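Local coordinates for protein putative adhesin (Bacteroides thetaiotaomicron, PDB 4QDG) that probably ties pili to the outer membrane, as a magnesium-binding lipoprotein of the FimB/Mfa2 family of fimbrial proteins, at residues V165-F170 and Q200-A205; C37-V42 and V50-V55; K121-L126 and K148-I153. One frame throughout, in Å; residues are numbered along the deposited sequence. Where two conformers were deposited one is given.

Overall arrangement
Contact 2 (37-42 with 50-55) closes first along the chain, followed by contact 3 (121-126 with 148-153) and contact 1 (165-170 with 200-205). Contact 3 lies near the middle of the elongated chain, its centre about 21 Å from that of contact 2 and about 23 Å from that of contact 1; contacts 1 and 2, on opposite sides of the chain's centre, are about 43 Å apart between centres. Strand 140-159 carries part of contact 3 and touches side chains of contact 1. Contacts 2 and 3 share a magnesium ion, bound by Cys37 and His124, which joins the early hairpin to the centre of the molecule.

Contact 1 of 3, residues V165-F170 and Q200-A205; sequences VDDKKF and QGQASA
Asp167 begins a short 3-10 turn that rests on Gly201 of strand 199-207. The turn belongs to the loop by which the chain leaves strand 140-159 and enters strand 170-176 of another sheet, a layered beta architecture consistent with the transthyretin clan. Phe170 bridges the two sheets: its side chain touches Leu157 of strand 140-159 and Val238 of strand 235-240. Asp167 carries the central packing. With chi1 at 67°, CG sits between the backbone N and the carbonyl carbon, and CB comes 3.1 Å from Gly201 O. The carboxylate sits over Gly201 between two glutamine side chains, OD2 lying 3.4 Å from Gln200 CG and OD1 3.6 Å from Gln202 CG. Both glutamines have extended chains that carry their amides to backbone carbonyls of the loop. Gln202 NE2 donates to Val165 O over 2.8 Å in a nearly straight bond (175°), with the acceptor in the amide plane but the donor well above the carbonyl plane. Gln200 NE2 reaches Phe170 O at 3.1 Å and makes a weak, strongly bent bond (127°) to Asp167 O, which already accepts from Phe170 N. The turn is also braced from within: Asp166 OD1 receives Lys168 N, forming an Asx turn, and from the opposite face of its carboxylate Lys168 NZ approaches to 2.9 Å, completing a salt bridge.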
ATOM      1  N   VAL A 165      18.264  -1.977 -23.109  1.00 33.06           N
ATOM      2  CA  VAL A 165      18.636  -1.344 -21.842  1.00 30.62           C
ATOM      3  C   VAL A 165      18.993  -2.489 -20.895  1.00 33.28           C
ATOM      4  O   VAL A 165      18.182  -3.391 -20.692  1.00 32.98           O
ATOM      5  CB  VAL A 165      17.613  -0.359 -21.227  1.00 31.19           C
ATOM      6  CG1 VAL A 165      18.171   0.252 -19.941  1.00 29.92           C
ATOM      7  CG2 VAL A 165      17.252   0.745 -22.203  1.00 30.90           C
ATOM      8  N   ASP A 166      20.242  -2.496 -20.394  1.00 29.83           N
ATOM      9  CA  ASP A 166      20.700  -3.527 -19.463  1.00 28.95           C
ATOM     10  C   ASP A 166      20.393  -3.066 -18.058  1.00 32.70           C
ATOM     11  O   ASP A 166      20.961  -2.072 -17.607  1.00 31.95           O
ATOM     12  CB  ASP A 166      22.199  -3.799 -19.664  1.00 30.34           C
ATOM     13  CG  ASP A 166      22.818  -4.816 -18.720  1.00 37.97           C
ATOM     14  OD1 ASP A 166      22.058  -5.513 -18.010  1.00 40.74           O
ATOM     15  OD2 ASP A 166      24.061  -4.951 -18.728  1.00 43.91           O
ATOM     16  N   ASP A 167      19.491  -3.779 -17.371  1.00 31.30           N
ATOM     17  CA  ASP A 167      19.068  -3.456 -16.006  1.00 31.94           C
ATOM     18  C   ASP A 167      20.228  -3.460 -15.013  1.00 35.46           C
ATOM     19  O   ASP A 167      20.189  -2.719 -14.035  1.00 34.76           O
ATOM     20  CB  ASP A 167      18.004  -4.450 -15.526  1.00 34.00           C
ATOM     21  CG  ASP A 167      18.541  -5.855 -15.343  1.00 40.21           C
ATOM     22  OD1 ASP A 167      18.856  -6.496 -16.354  1.00 41.05           O
ATOM     23  OD2 ASP A 167      18.710  -6.279 -14.179  1.00 49.14           O
ATOM     24  N   LYS A 168      21.242  -4.308 -15.266  1.00 31.83           N
ATOM     25  CA  LYS A 168      22.406  -4.507 -14.409  1.00 31.18           C
ATOM     26  C   LYS A 168      23.295  -3.266 -14.366  1.00 34.16           C
ATOM     27  O   LYS A 168      24.146  -3.155 -13.483  1.00 32.70           O
ATOM     28  CB  LYS A 168      23.218  -5.728 -14.866  1.00 33.91           C
ATOM     29  CG  LYS A 168      22.469  -7.060 -14.734  1.00 40.50           C
ATOM     30  CD  LYS A 168      23.312  -8.236 -15.272  1.00 38.39           C
ATOM     31  CE  LYS A 168      22.985  -8.575 -16.700  1.00 47.22           C
ATOM     32  NZ  LYS A 168      23.774  -7.774 -17.665  1.00 33.36           N
ATOM     33  N   LYS A 169      23.092  -2.326 -15.299  1.00 31.66           N
ATOM     34  CA  LYS A 169      23.859  -1.090 -15.332  1.00 32.16           C
ATOM     35  C   LYS A 169      23.295  -0.046 -14.348  1.00 33.45           C
ATOM     36  O   LYS A 169      23.904   1.004 -14.178  1.00 31.60           O
ATOM     37  CB  LYS A 169      23.851  -0.525 -16.771  1.00 35.98           C
ATOM     38  CG  LYS A 169      24.740  -1.292 -17.745  1.00 32.60           C
ATOM     39  CD  LYS A 169      24.750  -0.593 -19.080  1.00 36.42           C
ATOM     40  CE  LYS A 169      25.964  -0.960 -19.886  1.00 50.97           C
ATOM     41  NZ  LYS A 169      25.850  -0.444 -21.275  1.00 67.88           N
ATOM     42  N   PHE A 170      22.130  -0.336 -13.711  1.00 30.79           N
ATOM     43  CA  PHE A 170      21.397   0.615 -12.881  1.00 29.62           C
ATOM     44  C   PHE A 170      20.958   0.129 -11.529  1.00 34.44           C
ATOM     45  O   PHE A 170      20.635  -1.038 -11.338  1.00 36.47           O
ATOM     46  CB  PHE A 170      20.127   1.077 -13.615  1.00 28.99           C
ATOM     47  CG  PHE A 170      20.398   1.695 -14.961  1.00 29.25           C
ATOM     48  CD1 PHE A 170      20.753   3.035 -15.069  1.00 30.87           C
ATOM     49  CD2 PHE A 170      20.281   0.941 -16.126  1.00 29.21           C
ATOM     50  CE1 PHE A 170      20.953   3.618 -16.315  1.00 30.96           C
ATOM     51  CE2 PHE A 170      20.523   1.519 -17.371  1.00 31.02           C
ATOM     52  CZ  PHE A 170      20.851   2.853 -17.458  1.00 29.01           C
ATOM     53  N   GLN A 200      14.123  -7.334 -10.474  1.00 29.62           N
ATOM     54  CA  GLN A 200      14.821  -6.508 -11.463  1.00 29.50           C
ATOM     55  C   GLN A 200      15.275  -7.421 -12.601  1.00 34.52           C
ATOM     56  O   GLN A 200      15.638  -8.567 -12.362  1.00 35.91           O
ATOM     57  CB  GLN A 200      16.012  -5.789 -10.800  1.00 30.69           C
ATOM     58  CG  GLN A 200      16.817  -4.851 -11.710  1.00 35.30           C
ATOM     59  CD  GLN A 200      17.793  -4.005 -10.949  1.00 41.33           C
ATOM     60  OE1 GLN A 200      17.664  -3.793  -9.744  1.00 41.72           O
ATOM     61  NE2 GLN A 200      18.774  -3.457 -11.655  1.00 38.20           N
ATOM     62  N   GLY A 201      15.223  -6.915 -13.816  1.00 31.67           N
ATOM     63  CA  GLY A 201      15.610  -7.677 -14.991  1.00 31.80           C
ATOM     64  C   GLY A 201      15.325  -6.953 -16.282  1.00 35.28           C
ATOM     65  O   GLY A 201      15.256  -5.719 -16.332  1.00 32.81           O
ATOM     66  N   GLN A 202      15.151  -7.738 -17.336  1.00 33.54           N
ATOM     67  CA  GLN A 202      14.833  -7.254 -18.655  1.00 32.72           C
ATOM     68  C   GLN A 202      13.494  -7.823 -19.095  1.00 35.70           C
ATOM     69  O   GLN A 202      13.103  -8.909 -18.663  1.00 35.01           O
ATOM     70  CB  GLN A 202      15.951  -7.604 -19.652  1.00 34.72           C
ATOM     71  CG  GLN A 202      17.186  -6.708 -19.520  1.00 41.44           C
ATOM     72  CD  GLN A 202      18.301  -7.074 -20.466  1.00 66.10           C
ATOM     73  OE1 GLN A 202      18.652  -8.239 -20.630  1.00 70.68           O
ATOM     74  NE2 GLN A 202      18.902  -6.083 -21.082  1.00 60.50           N
ATOM     75  N   ALA A 203      12.770  -7.058 -19.934  1.00 30.04           N
ATOM     76  CA  ALA A 203      11.483  -7.478 -20.490  1.00 28.97           C
ATOM     77  C   ALA A 203      11.391  -7.070 -21.950  1.00 34.31           C
ATOM     78  O   ALA A 203      12.159  -6.228 -22.403  1.00 32.50           O
ATOM     79  CB  ALA A 203      10.329  -6.878 -19.695  1.00 28.14           C
ATOM     80  N   SER A 204      10.448  -7.671 -22.677  1.00 33.81           N
ATOM     81  CA  SER A 204      10.174  -7.393 -24.081  1.00 35.52           C
ATOM     82  C   SER A 204       9.099  -6.305 -24.224  1.00 39.02           C
ATOM     83  O   SER A 204       8.096  -6.333 -23.516  1.00 37.40           O
ATOM     84  CB  SER A 204       9.711  -8.666 -24.781  1.00 39.70           C
ATOM     85  OG  SER A 204       9.695  -8.473 -26.183  1.00 52.19           O
ATOM     86  N   ALA A 205       9.334  -5.332 -25.110  1.00 35.74           N
ATOM     87  CA  ALA A 205       8.381  -4.265 -25.417  1.00 34.29           C
ATOM     88  C   ALA A 205       7.931  -4.388 -26.889  1.00 40.91           C
ATOM     89  O   ALA A 205       7.494  -3.413 -27.504  1.00 41.48           O
ATOM     90  CB  ALA A 205       9.006  -2.901 -25.149  1.00 34.12           C
TER
HETATM   91  O   HOH W   1      19.780  -9.096 -17.527  1.00 55.62           O

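Contact 2 of 3, residues C37-V42 and V50-V55. With MG (magnesium ion), chain C.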
ATOM      1  N   CYS A  37      -5.713 -12.577   6.464  1.00 42.11           N
ATOM      2  CA  CYS A  37      -5.626 -12.564   7.920  1.00 42.19           C
ATOM      3  C   CYS A  37      -6.203 -11.261   8.431  1.00 38.55           C
ATOM      4  O   CYS A  37      -5.963 -10.199   7.869  1.00 35.40           O
ATOM      5  CB  CYS A  37      -4.204 -12.806   8.425  1.00 44.76           C
ATOM      6  SG  CYS A  37      -2.984 -11.589   7.850  1.00 48.91           S
ATOM      7  N   LEU A  38      -7.027 -11.360   9.462  1.00 32.57           N
ATOM      8  CA  LEU A  38      -7.726 -10.213   9.982  1.00 30.40           C
ATOM      9  C   LEU A  38      -7.507 -10.053  11.481  1.00 34.69           C
ATOM     10  O   LEU A  38      -7.579 -11.021  12.226  1.00 34.98           O
ATOM     11  CB  LEU A  38      -9.215 -10.416   9.644  1.00 29.18           C
ATOM     12  CG  LEU A  38     -10.244  -9.402  10.124  1.00 30.01           C
ATOM     13  CD1 LEU A  38     -10.017  -8.013   9.489  1.00 28.41           C
ATOM     14  CD2 LEU A  38     -11.610  -9.916   9.819  1.00 27.25           C
ATOM     15  N   THR A  39      -7.225  -8.819  11.901  1.00 31.59           N
ATOM     16  CA  THR A  39      -7.059  -8.450  13.292  1.00 32.09           C
ATOM     17  C   THR A  39      -8.147  -7.446  13.571  1.00 36.91           C
ATOM     18  O   THR A  39      -8.153  -6.371  12.975  1.00 38.80           O
ATOM     19  CB  THR A  39      -5.636  -7.901  13.577  1.00 33.41           C
ATOM     20  OG1 THR A  39      -4.657  -8.884  13.260  1.00 30.75           O
ATOM     21  CG2 THR A  39      -5.455  -7.467  15.037  1.00 28.80           C
ATOM     22  N   LEU A  40      -9.059  -7.777  14.470  1.00 32.64           N
ATOM     23  CA  LEU A  40     -10.162  -6.874  14.826  1.00 30.90           C
ATOM     24  C   LEU A  40     -10.009  -6.458  16.308  1.00 36.06           C
ATOM     25  O   LEU A  40      -9.951  -7.307  17.198  1.00 35.76           O
ATOM     26  CB  LEU A  40     -11.526  -7.556  14.537  1.00 29.80           C
ATOM     27  CG  LEU A  40     -12.830  -6.752  14.719  1.00 33.58           C
ATOM     28  CD1 LEU A  40     -13.236  -6.650  16.194  1.00 34.58           C
ATOM     29  CD2 LEU A  40     -12.819  -5.401  13.987  1.00 32.43           C
ATOM     30  N   LEU A  41      -9.940  -5.150  16.552  1.00 33.21           N
ATOM     31  CA  LEU A  41      -9.772  -4.580  17.893  1.00 33.55           C
ATOM     32  C   LEU A  41     -11.041  -3.889  18.348  1.00 36.39           C
ATOM     33  O   LEU A  41     -11.677  -3.188  17.557  1.00 36.01           O
ATOM     34  CB  LEU A  41      -8.603  -3.588  17.921  1.00 33.86           C
ATOM     35  CG  LEU A  41      -7.258  -4.139  17.479  1.00 38.68           C
ATOM     36  CD1 LEU A  41      -6.433  -3.058  16.891  1.00 38.22           C
ATOM     37  CD2 LEU A  41      -6.535  -4.796  18.614  1.00 38.29           C
ATOM     38  N   VAL A  42     -11.417  -4.109  19.620  1.00 31.74           N
ATOM     39  CA  VAL A  42     -12.629  -3.577  20.226  1.00 30.57           C
ATOM     40  C   VAL A  42     -12.236  -2.557  21.274  1.00 35.38           C
ATOM     41  O   VAL A  42     -11.466  -2.870  22.175  1.00 35.76           O
ATOM     42  CB  VAL A  42     -13.558  -4.693  20.841  1.00 33.96           C
ATOM     43  CG1 VAL A  42     -14.896  -4.109  21.316  1.00 33.52           C
ATOM     44  CG2 VAL A  42     -13.797  -5.846  19.864  1.00 32.60           C
ATOM     45  N   VAL A  50     -10.847  -3.245  24.877  1.00 40.13           N
ATOM     46  CA  VAL A  50     -11.859  -4.191  25.365  1.00 39.16           C
ATOM     47  C   VAL A  50     -11.434  -5.613  24.967  1.00 45.36           C
ATOM     48  O   VAL A  50     -11.385  -6.489  25.835  1.00 47.76           O
ATOM     49  CB  VAL A  50     -13.304  -3.837  24.854  1.00 40.97           C
ATOM     50  CG1 VAL A  50     -14.319  -4.935  25.173  1.00 39.86           C
ATOM     51  CG2 VAL A  50     -13.785  -2.483  25.380  1.00 40.65           C
ATOM     52  N   ASP A  51     -11.197  -5.856  23.653  1.00 40.53           N
ATOM     53  CA  ASP A  51     -10.837  -7.183  23.151  1.00 40.72           C
ATOM     54  C   ASP A  51     -10.196  -7.138  21.771  1.00 42.78           C
ATOM     55  O   ASP A  51     -10.201  -6.109  21.093  1.00 40.29           O
ATOM     56  CB  ASP A  51     -12.076  -8.108  23.102  1.00 44.42           C
ATOM     57  CG  ASP A  51     -11.799  -9.614  23.253  1.00 58.61           C
ATOM     58  OD1 ASP A  51     -10.626  -9.992  23.532  1.00 59.13           O
ATOM     59  OD2 ASP A  51     -12.746 -10.408  23.092  1.00 65.34           O
ATOM     60  N   THR A  52      -9.603  -8.276  21.389  1.00 42.01           N
ATOM     61  CA  THR A  52      -8.991  -8.546  20.091  1.00 41.70           C
ATOM     62  C   THR A  52      -9.507  -9.884  19.556  1.00 45.56           C
ATOM     63  O   THR A  52      -9.620 -10.860  20.301  1.00 47.63           O
ATOM     64  CB  THR A  52      -7.450  -8.538  20.173  1.00 51.20           C
ATOM     65  OG1 THR A  52      -7.006  -7.322  20.774  1.00 54.58           O
ATOM     66  CG2 THR A  52      -6.789  -8.702  18.819  1.00 45.46           C
ATOM     67  N   ARG A  53      -9.820  -9.899  18.266  1.00 40.46           N
ATOM     68  CA  ARG A  53     -10.252 -11.086  17.530  0.50 40.45           C
ATOM     69  C   ARG A  53      -9.330 -11.264  16.337  1.00 44.43           C
ATOM     70  O   ARG A  53      -9.128 -10.313  15.574  1.00 44.70           O
ATOM     71  CB  ARG A  53     -11.720 -10.970  17.071  0.50 40.51           C
ATOM     72  CG  ARG A  53     -12.758 -11.106  18.177  0.50 50.57           C
ATOM     73  CD  ARG A  53     -13.187 -12.545  18.455  0.50 56.56           C
ATOM     74  NE  ARG A  53     -14.184 -12.611  19.527  0.50 52.74           N
ATOM     75  CZ  ARG A  53     -13.897 -12.556  20.823  0.50 64.92           C
ATOM     76  NH1 ARG A  53     -12.639 -12.453  21.229  0.50 45.65           N
ATOM     77  NH2 ARG A  53     -14.867 -12.615  21.724  0.50 61.83           N
ATOM     78  N   ILE A  54      -8.741 -12.441  16.191  1.00 40.39           N
ATOM     79  CA  ILE A  54      -7.839 -12.703  15.082  1.00 40.22           C
ATOM     80  C   ILE A  54      -8.442 -13.802  14.209  1.00 44.14           C
ATOM     81  O   ILE A  54      -8.855 -14.827  14.734  1.00 44.45           O
ATOM     82  CB  ILE A  54      -6.415 -13.020  15.613  1.00 44.21           C
ATOM     83  CG1 ILE A  54      -5.716 -11.691  15.999  1.00 44.90           C
ATOM     84  CG2 ILE A  54      -5.571 -13.789  14.572  1.00 44.95           C
ATOM     85  CD1 ILE A  54      -4.874 -11.768  17.212  1.00 59.55           C
ATOM     86  N   VAL A  55      -8.529 -13.565  12.882  1.00 41.29           N
ATOM     87  CA  VAL A  55      -9.078 -14.552  11.937  1.00 42.39           C
ATOM     88  C   VAL A  55      -8.035 -14.830  10.831  1.00 47.52           C
ATOM     89  O   VAL A  55      -7.660 -13.908  10.115  1.00 45.36           O
ATOM     90  CB  VAL A  55     -10.444 -14.136  11.333  1.00 44.95           C
ATOM     91  CG1 VAL A  55     -11.032 -15.266  10.499  1.00 44.58           C
ATOM     92  CG2 VAL A  55     -11.422 -13.713  12.417  1.00 45.28           C
TER
HETATM   93 MG    MG C 401      -1.661 -12.444   5.794  1.00 35.38          MG
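Leu41 and Thr52 lie side by side and point the same way, with Leu41 CD2 3.4 Å from Thr52 OG1; that hydroxyl is hydrogen-bonded to the hydroxyl of Tyr49. On the same face Thr39 turns its two branches to different neighbours: CG2 meets Thr52 CG2 at 4.2 Å, and OG1 lies beside Ile54 CG1. These pairs belong to an antiparallel beta hairpin, strands 38-44 and 49-55, which a classic beta bulge distorts near its turn. There Val50 and Asp51 both face Val42, whose O accepts from Val50 N at 2.8 Å and only weakly from Asp51 N. Val42 CG1, anti to its backbone N (chi1 -173°), packs on Val50 CB at 3.9 Å. On the face that Leu38 and Leu40 share with Val42 and Val55, the two leucines reach Phe19 of strand 15-20. At Cys37, just before the first strand, chi1 of 59° places SG between the backbone N and the carbonyl carbon, and SG binds magnesium at 2.6 Å, alongside Asp36, Cys86 and His124. The CA of Cys37 also makes a CA-H...O contact with Val55 O.

Contact 3 of 3, residues K121-L126 and K148-I153. With MG (magnesium ion), chain C; MG (magnesium ion), chain D.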
ATOM      1  N   LYS A 121      11.556  -8.367   0.771  1.00 30.86           N
ATOM      2  CA  LYS A 121      11.397  -7.024   0.193  1.00 30.96           C
ATOM      3  C   LYS A 121      10.010  -6.798  -0.412  1.00 35.95           C
ATOM      4  O   LYS A 121       9.471  -5.692  -0.283  1.00 36.18           O
ATOM      5  CB  LYS A 121      12.490  -6.689  -0.829  1.00 32.74           C
ATOM      6  CG  LYS A 121      13.854  -6.427  -0.199  1.00 32.43           C
ATOM      7  CD  LYS A 121      14.823  -5.879  -1.228  1.00 32.12           C
ATOM      8  CE  LYS A 121      16.233  -5.909  -0.748  1.00 41.85           C
ATOM      9  NZ  LYS A 121      17.181  -5.815  -1.892  1.00 50.12           N
ATOM     10  N   ASN A 122       9.423  -7.832  -1.037  1.00 31.72           N
ATOM     11  CA  ASN A 122       8.081  -7.723  -1.609  1.00 30.61           C
ATOM     12  C   ASN A 122       7.094  -7.804  -0.433  1.00 35.89           C
ATOM     13  O   ASN A 122       6.883  -8.886   0.126  1.00 37.61           O
ATOM     14  CB  ASN A 122       7.844  -8.812  -2.673  1.00 27.61           C
ATOM     15  CG  ASN A 122       6.554  -8.664  -3.417  1.00 38.48           C
ATOM     16  OD1 ASN A 122       5.844  -7.667  -3.293  1.00 37.58           O
ATOM     17  ND2 ASN A 122       6.247  -9.626  -4.256  1.00 33.71           N
ATOM     18  N   LEU A 123       6.564  -6.645  -0.011  1.00 30.53           N
ATOM     19  CA  LEU A 123       5.755  -6.514   1.195  1.00 29.61           C
ATOM     20  C   LEU A 123       4.395  -7.157   1.068  1.00 36.34           C
ATOM     21  O   LEU A 123       3.723  -7.045   0.033  1.00 34.85           O
ATOM     22  CB  LEU A 123       5.588  -5.032   1.639  1.00 27.28           C
ATOM     23  CG  LEU A 123       6.851  -4.143   1.703  1.00 30.05           C
ATOM     24  CD1 LEU A 123       6.487  -2.711   2.060  1.00 29.58           C
ATOM     25  CD2 LEU A 123       7.907  -4.692   2.674  1.00 31.36           C
ATOM     26  N   HIS A 124       3.990  -7.823   2.158  1.00 35.67           N
ATOM     27  CA  HIS A 124       2.671  -8.445   2.311  1.00 36.97           C
ATOM     28  C   HIS A 124       1.663  -7.299   2.499  1.00 35.81           C
ATOM     29  O   HIS A 124       1.920  -6.380   3.275  1.00 34.00           O
ATOM     30  CB  HIS A 124       2.702  -9.412   3.518  1.00 40.12           C
ATOM     31  CG  HIS A 124       1.450 -10.221   3.751  1.00 46.24           C
ATOM     32  ND1 HIS A 124       1.019 -11.183   2.840  1.00 49.41           N
ATOM     33  CD2 HIS A 124       0.641 -10.269   4.842  1.00 48.85           C
ATOM     34  CE1 HIS A 124      -0.069 -11.722   3.376  1.00 48.93           C
ATOM     35  NE2 HIS A 124      -0.329 -11.209   4.578  1.00 49.08           N
ATOM     36  N   GLY A 125       0.558  -7.341   1.762  1.00 31.14           N
ATOM     37  CA  GLY A 125      -0.497  -6.331   1.820  1.00 30.13           C
ATOM     38  C   GLY A 125      -0.893  -5.932   3.228  1.00 33.53           C
ATOM     39  O   GLY A 125      -1.017  -6.789   4.108  1.00 33.73           O
ATOM     40  N   LEU A 126      -1.004  -4.619   3.466  1.00 29.52           N
ATOM     41  CA  LEU A 126      -1.438  -4.081   4.753  1.00 28.54           C
ATOM     42  C   LEU A 126      -2.736  -3.344   4.514  1.00 29.75           C
ATOM     43  O   LEU A 126      -2.813  -2.501   3.622  1.00 27.60           O
ATOM     44  CB  LEU A 126      -0.368  -3.185   5.423  1.00 27.71           C
ATOM     45  CG  LEU A 126      -0.755  -2.615   6.797  1.00 30.87           C
ATOM     46  CD1 LEU A 126      -0.816  -3.730   7.853  1.00 31.25           C
ATOM     47  CD2 LEU A 126       0.197  -1.507   7.217  1.00 33.84           C
ATOM     48  N   LYS A 148      -6.060  -0.229   1.395  1.00 27.87           N
ATOM     49  CA  LYS A 148      -4.770  -0.893   1.237  1.00 26.33           C
ATOM     50  C   LYS A 148      -3.656   0.154   1.449  1.00 27.77           C
ATOM     51  O   LYS A 148      -3.700   1.224   0.846  1.00 26.53           O
ATOM     52  CB  LYS A 148      -4.713  -1.537  -0.163  1.00 27.07           C
ATOM     53  CG  LYS A 148      -3.467  -2.359  -0.437  1.00 28.20           C
ATOM     54  CD  LYS A 148      -3.581  -3.068  -1.756  1.00 32.38           C
ATOM     55  CE  LYS A 148      -2.339  -3.850  -2.105  1.00 38.09           C
ATOM     56  NZ  LYS A 148      -2.407  -4.316  -3.522  1.00 34.61           N
ATOM     57  N   ASN A 149      -2.688  -0.141   2.317  1.00 24.89           N
ATOM     58  CA  ASN A 149      -1.583   0.780   2.645  1.00 25.95           C
ATOM     59  C   ASN A 149      -0.317   0.524   1.838  1.00 30.27           C
ATOM     60  O   ASN A 149       0.564   1.381   1.840  1.00 28.88           O
ATOM     61  CB  ASN A 149      -1.203   0.676   4.142  1.00 25.34           C
ATOM     62  CG  ASN A 149      -2.234   1.239   5.087  1.00 38.00           C
ATOM     63  OD1 ASN A 149      -2.989   2.138   4.754  1.00 27.22           O
ATOM     64  ND2 ASN A 149      -2.216   0.785   6.322  1.00 29.30           N
ATOM     65  N   THR A 150      -0.189  -0.664   1.205  1.00 26.32           N
ATOM     66  CA  THR A 150       1.035  -0.994   0.479  1.00 26.50           C
ATOM     67  C   THR A 150       0.862  -0.710  -1.025  1.00 30.30           C
ATOM     68  O   THR A 150      -0.272  -0.647  -1.537  1.00 30.45           O
ATOM     69  CB  THR A 150       1.451  -2.453   0.770  1.00 33.00           C
ATOM     70  OG1 THR A 150       0.325  -3.308   0.559  1.00 31.67           O
ATOM     71  CG2 THR A 150       2.009  -2.647   2.189  1.00 29.04           C
ATOM     72  N   ASN A 151       1.998  -0.547  -1.718  1.00 24.91           N
ATOM     73  CA  ASN A 151       2.080  -0.225  -3.130  1.00 24.57           C
ATOM     74  C   ASN A 151       3.172  -0.997  -3.820  1.00 29.92           C
ATOM     75  O   ASN A 151       4.181  -1.344  -3.213  1.00 30.75           O
ATOM     76  CB  ASN A 151       2.365   1.282  -3.301  1.00 20.28           C
ATOM     77  CG  ASN A 151       1.238   2.159  -2.860  1.00 21.98           C
ATOM     78  OD1 ASN A 151       0.242   2.353  -3.571  1.00 24.44           O
ATOM     79  ND2 ASN A 151       1.335   2.635  -1.647  1.00 18.50           N
ATOM     80  N   ASN A 152       2.979  -1.233  -5.097  1.00 26.73           N
ATOM     81  CA  ASN A 152       3.973  -1.856  -5.961  1.00 26.46           C
ATOM     82  C   ASN A 152       4.219  -0.891  -7.098  1.00 28.42           C
ATOM     83  O   ASN A 152       3.266  -0.428  -7.714  1.00 24.79           O
ATOM     84  CB  ASN A 152       3.553  -3.257  -6.477  1.00 25.34           C
ATOM     85  CG  ASN A 152       4.709  -3.962  -7.165  1.00 42.99           C
ATOM     86  OD1 ASN A 152       5.630  -4.430  -6.512  1.00 33.66           O
ATOM     87  ND2 ASN A 152       4.762  -3.922  -8.498  1.00 30.47           N
ATOM     88  N   ILE A 153       5.484  -0.517  -7.303  1.00 26.38           N
ATOM     89  CA  ILE A 153       5.887   0.415  -8.355  1.00 25.33           C
ATOM     90  C   ILE A 153       6.874  -0.316  -9.281  1.00 27.02           C
ATOM     91  O   ILE A 153       7.912  -0.772  -8.824  1.00 25.41           O
ATOM     92  CB  ILE A 153       6.476   1.737  -7.759  1.00 27.18           C
ATOM     93  CG1 ILE A 153       5.419   2.460  -6.922  1.00 27.37           C
ATOM     94  CG2 ILE A 153       6.975   2.683  -8.873  1.00 27.48           C
ATOM     95  CD1 ILE A 153       5.822   2.917  -5.585  1.00 29.64           C
TER
HETATM   96 MG    MG C 401      -1.661 -12.444   5.794  1.00 35.38          MG
HETATM   97 MG    MG D 402      -1.909   3.099  -3.099  1.00 29.32          MG
HETATM   98  O   HOH W   2       4.599  -5.814  -4.484  1.00 25.52           O
HETATM   99  O   HOH W   3      -2.361   1.488  -1.737  1.00 19.08           O
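Leu123 makes the first direct contact of the loop 121-126, its CB 4.3 Å from Thr150 CG2, after Asn122 has joined in through a water shared by its OD1 and Asn152 OD1. At His124 the bond to CB points away from segment 148-153, and ring NE2 binds, at 2.2 Å, the same magnesium ion that Cys37 binds; the carbonyl O remains near Thr150 CG2. Gly125 brings CA to 3.4 Å from Thr150 OG1, the branch that chi1 of 51° places between backbone N and carbonyl carbon. Leu126, which with Thr150 buries the most surface here, is gripped twice through its backbone: N donates weakly to Thr150 OG1, while O accepts from Asn149 N at 2.7 Å in an almost linear bond (176°). The leucine side chain crosses that of Asn149 obliquely, with CD2 3.4 Å from ND2, and Asn149 OD1 bonds to Asn185. Two residues beyond Asn149, Asn151 OD1 binds a second magnesium ion at 2.3 Å, joined by a water and the carbonyls of Glu276 and of Leu273 in helix 269-275. Phe91 of strand 91-94 packs on both Leu126 and Thr150, and strand 140-159 pairs with strands 213-223 and 278-285.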